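Local coordinates for protein hydrolase (PDB 5HOE) that acts as an octameric carbohydrate acetylesterase of the GDSL-like (SGNH) hydrolase family, probably cleaving acetyl ester bonds on sugars, at residues Gln46-Ala51 and Ile102-Thr107; Ala54-Gly59 and Lys225-Phe230. All coordinates share one frame; numbering follows the deposited sequence.

Contact 1: residues Gln46-Ala51 and Ile102-Thr107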
loop_
_atom_site.group_PDB
_atom_site.type_symbol
_atom_site.label_atom_id
_atom_site.label_comp_id
_atom_site.label_asym_id
_atom_site.label_seq_id
_atom_site.Cartn_x
_atom_site.Cartn_y
_atom_site.Cartn_z
ATOM N N GLN A 46 -16.349 30.637 26.034
ATOM C CA GLN A 46 -17.166 31.014 24.891
ATOM C C GLN A 46 -17.271 29.885 23.876
ATOM O O GLN A 46 -17.788 30.097 22.769
ATOM C CB GLN A 46 -16.602 32.274 24.241
ATOM C CG GLN A 46 -16.847 33.530 25.071
ATOM C CD GLN A 46 -16.479 34.781 24.326
ATOM O OE1 GLN A 46 -15.622 34.757 23.449
ATOM N NE2 GLN A 46 -17.138 35.886 24.658
ATOM N N ARG A 47 -16.755 28.709 24.217
ATOM C CA ARG A 47 -16.917 27.500 23.426
ATOM C C ARG A 47 -18.119 26.728 23.952
ATOM O O ARG A 47 -18.493 26.856 25.122
ATOM C CB ARG A 47 -15.664 26.627 23.524
ATOM C CG ARG A 47 -14.365 27.379 23.252
ATOM C CD ARG A 47 -13.257 26.526 22.681
ATOM N NE ARG A 47 -12.426 25.832 23.663
ATOM C CZ ARG A 47 -11.251 26.259 24.122
ATOM N NH1 ARG A 47 -10.733 27.434 23.757
ATOM N NH2 ARG A 47 -10.596 25.513 24.999
ATOM N N TRP A 48 -18.731 25.916 23.088
ATOM C CA TRP A 48 -19.863 25.138 23.575
ATOM C C TRP A 48 -19.420 24.164 24.657
ATOM O O TRP A 48 -20.139 23.960 25.643
ATOM C CB TRP A 48 -20.628 24.462 22.438
ATOM C CG TRP A 48 -20.020 23.210 21.804
ATOM C CD1 TRP A 48 -19.417 23.138 20.571
ATOM C CD2 TRP A 48 -20.047 21.869 22.306
ATOM N NE1 TRP A 48 -19.062 21.841 20.286
ATOM C CE2 TRP A 48 -19.426 21.045 21.339
ATOM C CE3 TRP A 48 -20.504 21.284 23.490
ATOM C CZ2 TRP A 48 -19.256 19.666 21.519
ATOM C CZ3 TRP A 48 -20.356 19.910 23.661
ATOM C CH2 TRP A 48 -19.722 19.119 22.687
ATOM N N THR A 49 -18.206 23.633 24.532
ATOM C CA THR A 49 -17.682 22.699 25.519
ATOM C C THR A 49 -17.568 23.356 26.895
ATOM O O THR A 49 -17.974 22.774 27.914
ATOM C CB THR A 49 -16.319 22.227 25.034
ATOM O OG1 THR A 49 -15.553 23.385 24.676
ATOM C CG2 THR A 49 -16.454 21.282 23.809
ATOM N N GLY A 50 -17.022 24.578 26.950
ATOM C CA GLY A 50 -16.854 25.252 28.233
ATOM C C GLY A 50 -18.171 25.701 28.834
ATOM O O GLY A 50 -18.349 25.683 30.062
ATOM N N ALA A 51 -19.102 26.123 27.984
ATOM C CA ALA A 51 -20.451 26.456 28.428
ATOM C C ALA A 51 -21.199 25.227 28.933
ATOM O O ALA A 51 -21.943 25.311 29.920
ATOM C CB ALA A 51 -21.214 27.121 27.280
ATOM N N ILE A 102 -19.473 12.680 23.079
ATOM C CA ILE A 102 -20.333 13.539 22.269
ATOM C C ILE A 102 -19.629 13.759 20.938
ATOM O O ILE A 102 -18.470 14.190 20.914
ATOM C CB ILE A 102 -20.595 14.889 22.964
ATOM C CG1 ILE A 102 -21.154 14.659 24.373
ATOM C CG2 ILE A 102 -21.567 15.736 22.134
ATOM C CD1 ILE A 102 -21.325 15.909 25.203
ATOM N N ILE A 103 -20.315 13.460 19.833
ATOM C CA ILE A 103 -19.742 13.551 18.494
ATOM C C ILE A 103 -20.562 14.540 17.690
ATOM O O ILE A 103 -21.738 14.282 17.403
ATOM C CB ILE A 103 -19.733 12.197 17.771
ATOM C CG1 ILE A 103 -19.140 11.098 18.665
ATOM C CG2 ILE A 103 -18.931 12.332 16.491
ATOM C CD1 ILE A 103 -19.159 9.706 18.039
ATOM N N MET A 104 -19.946 15.659 17.296
ATOM C CA MET A 104 -20.593 16.626 16.413
ATOM C C MET A 104 -19.692 16.786 15.185
ATOM O O MET A 104 -18.714 17.539 15.216
ATOM C CB MET A 104 -20.876 17.971 17.090
ATOM C CG MET A 104 -21.717 18.887 16.169
ATOM S SD MET A 104 -22.443 20.386 16.898
ATOM C CE MET A 104 -20.928 21.053 17.509
ATOM N N LEU A 105 -20.012 16.055 14.117
ATOM C CA LEU A 105 -19.239 16.077 12.878
ATOM C C LEU A 105 -20.203 15.879 11.723
ATOM O O LEU A 105 -21.330 15.406 11.907
ATOM C CB LEU A 105 -18.214 14.933 12.862
ATOM C CG LEU A 105 -16.994 15.079 13.751
ATOM C CD1 LEU A 105 -16.159 13.790 13.843
ATOM C CD2 LEU A 105 -16.169 16.253 13.276
ATOM N N GLY A 106 -19.716 16.170 10.515
ATOM C CA GLY A 106 -20.453 15.924 9.297
ATOM C C GLY A 106 -20.460 17.117 8.360
ATOM O O GLY A 106 -20.561 16.966 7.131
ATOM N N THR A 107 -20.346 18.316 8.929
ATOM C CA THR A 107 -20.348 19.511 8.094
ATOM C C THR A 107 -19.247 19.451 7.039
ATOM O O THR A 107 -19.475 19.784 5.869
ATOM C CB THR A 107 -20.189 20.758 8.950
ATOM O OG1 THR A 107 -21.246 20.822 9.912
ATOM C CG2 THR A 107 -20.203 22.013 8.071
#
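The indole of Trp-48 meets strand 100-104 through two methyl groups, while one of its faces is taken from within its own segment by Thr-49, whose CG2 stands 3.7 Å above the ring plane, over the centre. The two strand methyls approach obliquely. Ile-102 CG2 touches the far end of the six-membered ring, 3.9 Å from Trp-48 CH2, and Met-104 CE reaches the pyrrole end, 3.4 Å from Trp-48 NE1. Met-104 gets its methyl there by an extended start, chi1 -173° setting CG opposite the backbone N, and a bend at chi3 (55°) that puts CE beside NE1, CD1 and CE2 of the indole. In this alpha/beta fold of the SGNH hydrolases, helices pack on a parallel sheet, and here the indole at the start of helix 48-56 spans the gap to the central strand, the CA atoms of Trp-48 and Met-104 being 11.1 Å apart. Trp-48 also touches Cys-21 of strand 17-23, and Ile-222 of helix 212-229 touches both Trp-48 and Ile-102. The buried NE1 is satisfied by a hydrogen bond to Thr-27 OG1. Were Trp-48 an alanine, Ile-102 CG2 and Met-104 CE would probably face a gap and Thr-27 OG1 would lose its indole partner.

Contact 2: residues Ala54-Gly59 and Lys225-Phe230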
loop_
_atom_site.group_PDB
_atom_site.type_symbol
_atom_site.label_atom_id
_atom_site.label_comp_id
_atom_site.label_asym_id
_atom_site.label_seq_id
_atom_site.Cartn_x
_atom_site.Cartn_y
_atom_site.Cartn_z
ATOM N N ALA A 54 -19.732 24.407 32.371
ATOM C CA ALA A 54 -20.209 25.303 33.414
ATOM C C ALA A 54 -21.591 24.885 33.911
ATOM O O ALA A 54 -21.851 24.868 35.121
ATOM C CB ALA A 54 -20.243 26.734 32.880
ATOM N N ARG A 55 -22.495 24.545 32.991
ATOM C CA ARG A 55 -23.837 24.125 33.395
ATOM C C ARG A 55 -23.805 22.778 34.115
ATOM O O ARG A 55 -24.545 22.564 35.084
ATOM C CB ARG A 55 -24.739 24.060 32.155
ATOM C CG ARG A 55 -26.188 23.677 32.414
ATOM C CD ARG A 55 -27.037 24.883 32.842
ATOM N NE ARG A 55 -28.272 24.965 32.057
ATOM C CZ ARG A 55 -28.819 26.092 31.616
ATOM N NH1 ARG A 55 -28.251 27.263 31.862
ATOM N NH2 ARG A 55 -29.939 26.046 30.913
ATOM N N LEU A 56 -22.937 21.863 33.673
ATOM C CA LEU A 56 -22.882 20.530 34.273
ATOM C C LEU A 56 -22.337 20.553 35.700
ATOM O O LEU A 56 -22.811 19.795 36.553
ATOM C CB LEU A 56 -22.054 19.596 33.388
ATOM C CG LEU A 56 -22.728 19.152 32.091
ATOM C CD1 LEU A 56 -21.744 18.382 31.225
ATOM C CD2 LEU A 56 -23.950 18.281 32.392
ATOM N N GLY A 57 -21.340 21.392 35.981
ATOM C CA GLY A 57 -20.775 21.495 37.318
ATOM C C GLY A 57 -19.524 20.647 37.488
ATOM O O GLY A 57 -19.087 19.921 36.592
ATOM N N ASP A 58 -18.929 20.743 38.676
ATOM C CA ASP A 58 -17.642 20.086 38.898
ATOM C C ASP A 58 -17.758 18.589 39.179
ATOM O O ASP A 58 -16.743 17.948 39.478
ATOM C CB ASP A 58 -16.839 20.801 39.987
ATOM C CG ASP A 58 -17.556 20.836 41.306
ATOM O OD1 ASP A 58 -18.229 19.839 41.643
ATOM O OD2 ASP A 58 -17.450 21.865 42.006
ATOM N N GLY A 59 -18.947 18.010 39.066
ATOM C CA GLY A 59 -19.050 16.569 38.968
ATOM C C GLY A 59 -18.706 16.002 37.608
ATOM O O GLY A 59 -18.798 14.787 37.404
ATOM N N LYS A 225 -29.148 17.695 27.991
ATOM C CA LYS A 225 -29.189 16.342 27.462
ATOM C C LYS A 225 -28.284 15.411 28.260
ATOM O O LYS A 225 -28.676 14.283 28.587
ATOM C CB LYS A 225 -28.754 16.386 26.001
ATOM C CG LYS A 225 -28.998 15.123 25.262
ATOM C CD LYS A 225 -30.419 15.025 24.785
ATOM C CE LYS A 225 -30.633 13.653 24.211
ATOM N NZ LYS A 225 -32.018 13.475 23.774
ATOM N N VAL A 226 -27.068 15.871 28.587
ATOM C CA VAL A 226 -26.112 15.043 29.321
ATOM C C VAL A 226 -26.619 14.758 30.727
ATOM O O VAL A 226 -26.560 13.620 31.204
ATOM C CB VAL A 226 -24.735 15.725 29.361
ATOM C CG1 VAL A 226 -23.755 14.940 30.235
ATOM C CG2 VAL A 226 -24.158 15.854 27.944
ATOM N N ALA A 227 -27.099 15.791 31.423
ATOM C CA ALA A 227 -27.595 15.600 32.784
ATOM C C ALA A 227 -28.797 14.665 32.829
ATOM O O ALA A 227 -28.971 13.938 33.812
ATOM C CB ALA A 227 -27.971 16.946 33.404
ATOM N N ALA A 228 -29.636 14.679 31.785
ATOM C CA ALA A 228 -30.816 13.824 31.766
ATOM C C ALA A 228 -30.426 12.367 31.601
ATOM O O ALA A 228 -31.153 11.475 32.046
ATOM C CB ALA A 228 -31.745 14.257 30.631
ATOM N N LEU A 229 -29.276 12.116 30.980
ATOM C CA LEU A 229 -28.784 10.760 30.800
ATOM C C LEU A 229 -28.260 10.177 32.106
ATOM O O LEU A 229 -28.381 8.971 32.345
ATOM C CB LEU A 229 -27.673 10.800 29.756
ATOM C CG LEU A 229 -27.103 9.483 29.253
ATOM C CD1 LEU A 229 -28.169 8.692 28.497
ATOM C CD2 LEU A 229 -25.929 9.809 28.375
ATOM N N PHE A 230 -27.674 11.004 32.957
ATOM C CA PHE A 230 -27.160 10.531 34.228
ATOM C C PHE A 230 -28.033 11.064 35.367
ATOM O O PHE A 230 -27.526 11.535 36.382
ATOM C CB PHE A 230 -25.699 10.948 34.380
ATOM C CG PHE A 230 -24.823 10.489 33.243
ATOM C CD1 PHE A 230 -24.452 9.159 33.143
ATOM C CD2 PHE A 230 -24.389 11.377 32.269
ATOM C CE1 PHE A 230 -23.648 8.717 32.102
ATOM C CE2 PHE A 230 -23.585 10.940 31.223
ATOM C CZ PHE A 230 -23.219 9.608 31.137
#
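Leu-56 reaches across to Val-226 and Ala-227, and its side chain shows how a branched residue can bridge two helix ends. CB points toward helix 212-229 but serves as a spacer, as does CG, which lies anti to the carbonyl carbon (chi1 -73°) and carries the fork forward. Contact begins at the two methyls. Leu-56 CD1 comes to 4.1 Å from Val-226 CG1. Leu-56 CD2 makes more contacts, lying 4.0 Å from Val-226 CG1 and equally near Val-226 CB, and it also passes 4.1 Å from the backbone N of Ala-227. The Ala-227 methyl sits at the more exposed margin, its CB 4.4 Å from Leu-56 CD2. The leucine and valine side chains cross at about a right angle, and the fork of the one bears on the CG1 branch of the other. Here the last turns of two helices on the same side of the parallel sheet of the SGNH fold are joined, and Val-226 continues inward to Leu-100 of the central strand and Tyr-60 of the edge strand. Directly after Leu-56 the chain leaves the helix at Gly-57, whose positive phi (96°) would jam a side chain against the preceding carbonyl O. Ala-223, a turn earlier in helix 212-229, also touches Leu-56.

In the fold
Contacts 1 and 2 show one helix packing at both its ends: helix 48-56 meets the central strand at its start and helix 212-229 at its finish. Their centres are about 15 Å apart, contact 1 about 5 Å from the centre of the chain and contact 2 about 18 Å. They join directly, since Ile-102 CD1 of contact 1 packs 3.9 Å from Val-226 CG2 of contact 2. Contact 1 is the one tied to the probable active site: Thr-27, the partner of Trp-48, follows closely on Ser-25, which with His-209 and Asp-206 has the geometry of a Ser-His-Asp triad.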